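PDB 6H20: probable glutamine-binding lipoprotein GlnH (GLNBP) from Mycobacterium tuberculosis, which binds amino acids such as asparagine as a family 3 solute-binding lipoprotein and probably, as an aspartate-specific binding protein, regulates protein kinase G to control glutamate metabolism. Local coordinates for residues I47-L53 and V85-F90; N133-V137 and V250-L254. Residue numbers count along the deposited sequence, not the author numbering.

Contact 1: residues I47-L53 and V85-F90; sequences IRARGRL and VARDIF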
loop_
_atom_site.group_PDB
_atom_site.type_symbol
_atom_site.label_atom_id
_atom_site.label_comp_id
_atom_site.label_asym_id
_atom_site.label_seq_id
_atom_site.Cartn_x
_atom_site.Cartn_y
_atom_site.Cartn_z
ATOM N N ILE A 47 3.919 20.840 -11.310
ATOM C CA ILE A 47 3.098 19.730 -11.782
ATOM C C ILE A 47 2.092 20.230 -12.807
ATOM O O ILE A 47 1.930 19.650 -13.887
ATOM C CB ILE A 47 2.404 19.038 -10.598
ATOM C CG1 ILE A 47 3.435 18.315 -9.725
ATOM C CG2 ILE A 47 1.338 18.073 -11.097
ATOM C CD1 ILE A 47 2.901 17.893 -8.364
ATOM N N ARG A 48 1.416 21.332 -12.484
ATOM C CA ARG A 48 0.425 21.893 -13.391
ATOM C C ARG A 48 1.045 22.237 -14.739
ATOM O O ARG A 48 0.445 21.976 -15.789
ATOM C CB ARG A 48 -0.196 23.134 -12.747
ATOM C CG ARG A 48 -1.641 23.376 -13.127
ATOM C CD ARG A 48 -2.255 24.456 -12.253
ATOM N NE ARG A 48 -1.376 25.619 -12.125
ATOM C CZ ARG A 48 -0.859 26.046 -10.975
ATOM N NH1 ARG A 48 -1.123 25.405 -9.841
ATOM N NH2 ARG A 48 -0.069 27.116 -10.960
ATOM N N ALA A 49 2.260 22.798 -14.732
ATOM C CA ALA A 49 2.929 23.145 -15.982
ATOM C C ALA A 49 3.321 21.910 -16.775
ATOM O O ALA A 49 3.407 21.969 -18.008
ATOM C CB ALA A 49 4.162 24.004 -15.703
ATOM N N ARG A 50 3.585 20.793 -16.096
ATOM C CA ARG A 50 3.874 19.550 -16.804
ATOM C C ARG A 50 2.626 18.914 -17.395
ATOM O O ARG A 50 2.749 17.979 -18.195
ATOM C CB ARG A 50 4.602 18.548 -15.900
ATOM C CG ARG A 50 6.071 18.874 -15.658
ATOM C CD ARG A 50 6.808 17.710 -15.012
ATOM N NE ARG A 50 6.442 17.540 -13.604
ATOM C CZ ARG A 50 7.009 18.201 -12.599
ATOM N NH1 ARG A 50 7.977 19.077 -12.838
ATOM N NH2 ARG A 50 6.612 17.984 -11.350
ATOM N N GLY A 51 1.439 19.401 -17.028
ATOM C CA GLY A 51 0.205 19.000 -17.667
ATOM C C GLY A 51 -0.443 17.768 -17.083
ATOM O O GLY A 51 -1.584 17.453 -17.453
ATOM N N ARG A 52 0.240 17.062 -16.188
ATOM C CA ARG A 52 -0.330 15.870 -15.578
ATOM C C ARG A 52 0.449 15.532 -14.318
ATOM O O ARG A 52 1.629 15.882 -14.183
ATOM C CB ARG A 52 -0.328 14.666 -16.535
ATOM C CG ARG A 52 1.018 13.951 -16.654
ATOM C CD ARG A 52 2.036 14.763 -17.451
ATOM N NE ARG A 52 3.147 13.926 -17.903
ATOM C CZ ARG A 52 4.300 14.404 -18.365
ATOM N NH1 ARG A 52 4.492 15.717 -18.436
ATOM N NH2 ARG A 52 5.257 13.572 -18.755
ATOM N N LEU A 53 -0.235 14.856 -13.401
ATOM C CA LEU A 53 0.370 14.295 -12.201
ATOM C C LEU A 53 0.921 12.913 -12.531
ATOM O O LEU A 53 0.210 12.083 -13.108
ATOM C CB LEU A 53 -0.703 14.168 -11.117
ATOM C CG LEU A 53 -0.305 13.576 -9.765
ATOM C CD1 LEU A 53 0.595 14.564 -9.020
ATOM C CD2 LEU A 53 -1.540 13.235 -8.920
ATOM N N VAL A 85 -6.122 13.823 -5.838
ATOM C CA VAL A 85 -5.030 14.793 -5.862
ATOM C C VAL A 85 -5.008 15.522 -7.197
ATOM O O VAL A 85 -4.923 16.753 -7.253
ATOM C CB VAL A 85 -3.686 14.105 -5.569
ATOM C CG1 VAL A 85 -2.538 15.122 -5.630
ATOM C CG2 VAL A 85 -3.740 13.420 -4.216
ATOM N N ALA A 86 -5.105 14.772 -8.294
ATOM C CA ALA A 86 -5.116 15.403 -9.610
ATOM C C ALA A 86 -6.309 16.337 -9.764
ATOM O O ALA A 86 -6.199 17.403 -10.383
ATOM C CB ALA A 86 -5.119 14.332 -10.703
ATOM N N ARG A 87 -7.466 15.955 -9.212
ATOM C CA ARG A 87 -8.621 16.849 -9.261
ATOM C C ARG A 87 -8.305 18.184 -8.595
ATOM O O ARG A 87 -8.669 19.248 -9.111
ATOM C CB ARG A 87 -9.831 16.200 -8.593
ATOM C CG ARG A 87 -11.134 16.957 -8.845
ATOM C CD ARG A 87 -12.220 16.588 -7.828
ATOM N NE ARG A 87 -12.504 15.149 -7.803
ATOM C CZ ARG A 87 -13.305 14.523 -8.664
ATOM N NH1 ARG A 87 -13.899 15.199 -9.640
ATOM N NH2 ARG A 87 -13.510 13.214 -8.551
ATOM N N ASP A 88 -7.626 18.144 -7.447
ATOM C CA ASP A 88 -7.282 19.381 -6.747
ATOM C C ASP A 88 -6.281 20.219 -7.542
ATOM O O ASP A 88 -6.306 21.455 -7.457
ATOM C CB ASP A 88 -6.718 19.067 -5.361
ATOM C CG ASP A 88 -7.796 18.735 -4.339
ATOM O OD1 ASP A 88 -8.973 18.624 -4.715
ATOM O OD2 ASP A 88 -7.442 18.597 -3.154
ATOM N N ILE A 89 -5.400 19.583 -8.318
ATOM C CA ILE A 89 -4.413 20.337 -9.092
ATOM C C ILE A 89 -5.041 20.920 -10.346
ATOM O O ILE A 89 -4.855 22.105 -10.660
ATOM C CB ILE A 89 -3.187 19.465 -9.433
ATOM C CG1 ILE A 89 -2.494 18.976 -8.159
ATOM C CG2 ILE A 89 -2.206 20.233 -10.332
ATOM C CD1 ILE A 89 -1.375 17.962 -8.400
ATOM N N PHE A 90 -5.783 20.099 -11.084
ATOM C CA PHE A 90 -6.211 20.425 -12.434
ATOM C C PHE A 90 -7.689 20.747 -12.567
ATOM O O PHE A 90 -8.093 21.268 -13.616
ATOM C CB PHE A 90 -5.884 19.260 -13.378
ATOM C CG PHE A 90 -4.418 19.020 -13.542
ATOM C CD1 PHE A 90 -3.668 19.816 -14.392
ATOM C CD2 PHE A 90 -3.781 18.017 -12.837
ATOM C CE1 PHE A 90 -2.315 19.605 -14.546
ATOM C CE2 PHE A 90 -2.417 17.801 -12.996
ATOM C CZ PHE A 90 -1.687 18.605 -13.849
HETATM O O HOH W 1 -3.455 24.071 -9.275
#

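Contact 2: residues N133-V137 and V250-L254; sequences NFSTV and VNGTL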
loop_
_atom_site.group_PDB
_atom_site.type_symbol
_atom_site.label_atom_id
_atom_site.label_comp_id
_atom_site.label_asym_id
_atom_site.label_seq_id
_atom_site.Cartn_x
_atom_site.Cartn_y
_atom_site.Cartn_z
ATOM N N ASN A 133 9.111 11.465 2.230
ATOM C CA ASN A 133 8.042 12.060 3.015
ATOM C C ASN A 133 6.727 11.318 2.776
ATOM O O ASN A 133 6.587 10.534 1.840
ATOM C CB ASN A 133 7.890 13.542 2.680
ATOM C CG ASN A 133 7.803 14.379 3.913
ATOM O OD1 ASN A 133 7.010 14.077 4.800
ATOM N ND2 ASN A 133 8.637 15.407 4.005
ATOM N N PHE A 134 5.748 11.594 3.635
ATOM C CA PHE A 134 4.433 10.979 3.507
ATOM C C PHE A 134 3.356 11.986 3.874
ATOM O O PHE A 134 3.546 12.838 4.748
ATOM C CB PHE A 134 4.237 9.791 4.460
ATOM C CG PHE A 134 5.064 8.579 4.120
ATOM C CD1 PHE A 134 4.644 7.681 3.140
ATOM C CD2 PHE A 134 6.235 8.316 4.806
ATOM C CE1 PHE A 134 5.396 6.546 2.841
ATOM C CE2 PHE A 134 7.000 7.192 4.511
ATOM C CZ PHE A 134 6.572 6.297 3.530
ATOM N N SER A 135 2.208 11.848 3.218
ATOM C CA SER A 135 0.970 12.478 3.647
ATOM C C SER A 135 0.492 11.867 4.961
ATOM O O SER A 135 1.060 10.901 5.482
ATOM C CB SER A 135 -0.132 12.223 2.619
ATOM O OG SER A 135 -0.524 10.851 2.627
ATOM N N THR A 136 -0.583 12.451 5.494
ATOM C CA THR A 136 -1.322 11.808 6.569
ATOM C C THR A 136 -1.908 10.475 6.088
ATOM O O THR A 136 -1.926 10.150 4.893
ATOM C CB THR A 136 -2.459 12.707 7.050
ATOM O OG1 THR A 136 -3.312 13.052 5.947
ATOM C CG2 THR A 136 -1.903 13.980 7.706
ATOM N N VAL A 137 -2.408 9.695 7.046
ATOM C CA VAL A 137 -2.875 8.340 6.747
ATOM C C VAL A 137 -4.186 8.399 5.977
ATOM O O VAL A 137 -5.145 9.050 6.410
ATOM C CB VAL A 137 -3.055 7.557 8.057
ATOM C CG1 VAL A 137 -3.652 6.164 7.788
ATOM C CG2 VAL A 137 -1.746 7.470 8.821
ATOM N N VAL A 250 -1.153 17.534 -0.658
ATOM C CA VAL A 250 -1.855 16.251 -0.583
ATOM C C VAL A 250 -2.645 16.144 0.713
ATOM O O VAL A 250 -3.764 15.621 0.734
ATOM C CB VAL A 250 -0.859 15.087 -0.751
ATOM C CG1 VAL A 250 -1.548 13.752 -0.504
ATOM C CG2 VAL A 250 -0.251 15.114 -2.161
ATOM N N ASN A 251 -2.100 16.661 1.810
ATOM C CA ASN A 251 -2.864 16.608 3.050
ATOM C C ASN A 251 -4.130 17.445 2.957
ATOM O O ASN A 251 -5.144 17.099 3.577
ATOM C CB ASN A 251 -1.982 17.004 4.236
ATOM C CG ASN A 251 -0.978 15.918 4.571
ATOM O OD1 ASN A 251 -1.159 14.767 4.158
ATOM N ND2 ASN A 251 0.056 16.254 5.330
ATOM N N GLY A 252 -4.094 18.535 2.179
ATOM C CA GLY A 252 -5.315 19.264 1.888
ATOM C C GLY A 252 -6.332 18.419 1.138
ATOM O O GLY A 252 -7.524 18.421 1.474
ATOM N N THR A 253 -5.878 17.680 0.115
ATOM C CA THR A 253 -6.773 16.767 -0.592
ATOM C C THR A 253 -7.374 15.751 0.362
ATOM O O THR A 253 -8.577 15.455 0.296
ATOM C CB THR A 253 -6.022 16.025 -1.707
ATOM O OG1 THR A 253 -5.443 16.977 -2.612
ATOM C CG2 THR A 253 -6.988 15.133 -2.484
ATOM N N LEU A 254 -6.550 15.191 1.250
ATOM C CA LEU A 254 -7.079 14.185 2.161
ATOM C C LEU A 254 -8.100 14.785 3.125
ATOM O O LEU A 254 -9.122 14.157 3.409
ATOM C CB LEU A 254 -5.944 13.468 2.892
ATOM C CG LEU A 254 -5.036 12.683 1.939
ATOM C CD1 LEU A 254 -3.903 11.976 2.683
ATOM C CD2 LEU A 254 -5.834 11.678 1.077
HETATM O O HOH W 2 -4.752 15.423 5.776
#

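Contact 1: residues I47-L53 and V85-F90
This is an apolar helix-end contact centred about 22 Å from the chain's centre, where the last turns of helix 77-90 pack against the end of helix 45-50 and the turn that leads into strand 53-57. Phe-90 slides its ring into that turn: CZ lies 3.4 Å from Arg-52 N and 3.6 Å from Gly-51 C, CE2 lies 3.7 Å from Leu-53 N, and the carbonyl of Ile-47 sits at the ring edge. Gly-51, the first residue beyond the helix to leave helical geometry, has positive phi where the chain turns. The parallel strands 53-57 and 96-100 with helix 77-90 between them form a beta-alpha-beta crossover, and Leu-53 packs this helix against the sheet through CD2 to Val-85 CG1 (3.9 Å) and CD1 to Ile-89 CD1 (4.0 Å). Ile-89 CD1 also meets Ile-47 CG2 at 3.8 Å. Beside this cluster a water bridges Arg-48 NH1 (2.7 Å) and Ile-89 O (2.8 Å), while the same NH1 is hydrogen-bonded to the carbonyl of Asp-41.

Contact 2: residues N133-V137 and V250-L254
Asn-251 accepts the strongest bond of this contact: Thr-136 N donates to its OD1 at 2.7 Å with a nearly straight N-H...O angle of 164°, so a helix side chain supplies the acceptor for a buried backbone amide. The other end of the same carboxamide, ND2, is hydrogen-bonded to Leu-31 O and Ser-30 OG, and Asn-251 thereby ties three parts of the chain together. Thr-136 OG1 has its main polar partner in Arg-258, farther along helix 244-259, and it also shares a water with the helix backbone, lying 2.8 Å from the water that donates to Asn-251 O at 2.8 Å. Within the first segment, Ser-135 OG donates to Thr-136 O at 2.8 Å and is also hydrogen-bonded to Val-237 N.

Packing around these groups is modest. Ser-135 CB touches Val-250 CG1 at 3.8 Å, and Leu-254 CD1 lies 3.5 Å from both Thr-136 O and Thr-136 OG1. The setting is consistent with a type 2 periplasmic binding fold: strand 132-134 pairs with strand 232-240, and residues 133-137 lead to strand 139-148, another antiparallel partner of 232-240. With every touching residue buried, the chemistry implies a joint made by one strong amide-to-carboxamide hydrogen bond and a bridging water, in which both ends of the asparagine carboxamide are paired.

Contacts 1 and 2 lie on the same side of the chain's centre, with their own centres about 16 Å apart, and they meet where helix 77-90 runs beside helix 244-259. Asp-88 OD2 and Thr-253 OG1 make a probable hydrogen bond of 2.6 Å, backed by packing of Val-85 N on Thr-253 CG2 (3.7 Å) and Val-85 CG1 on Val-250 CG2 (4.2 Å). Asp-88 also forms a salt bridge with Arg-256. Contact 2 is the nearer to the ligand: the Ser-135 side chain is about 13 Å from the bound asparagine and about 11 Å from that of Ser-123, a ligand-pocket residue, whereas contact 1 lies away from the annotated sites.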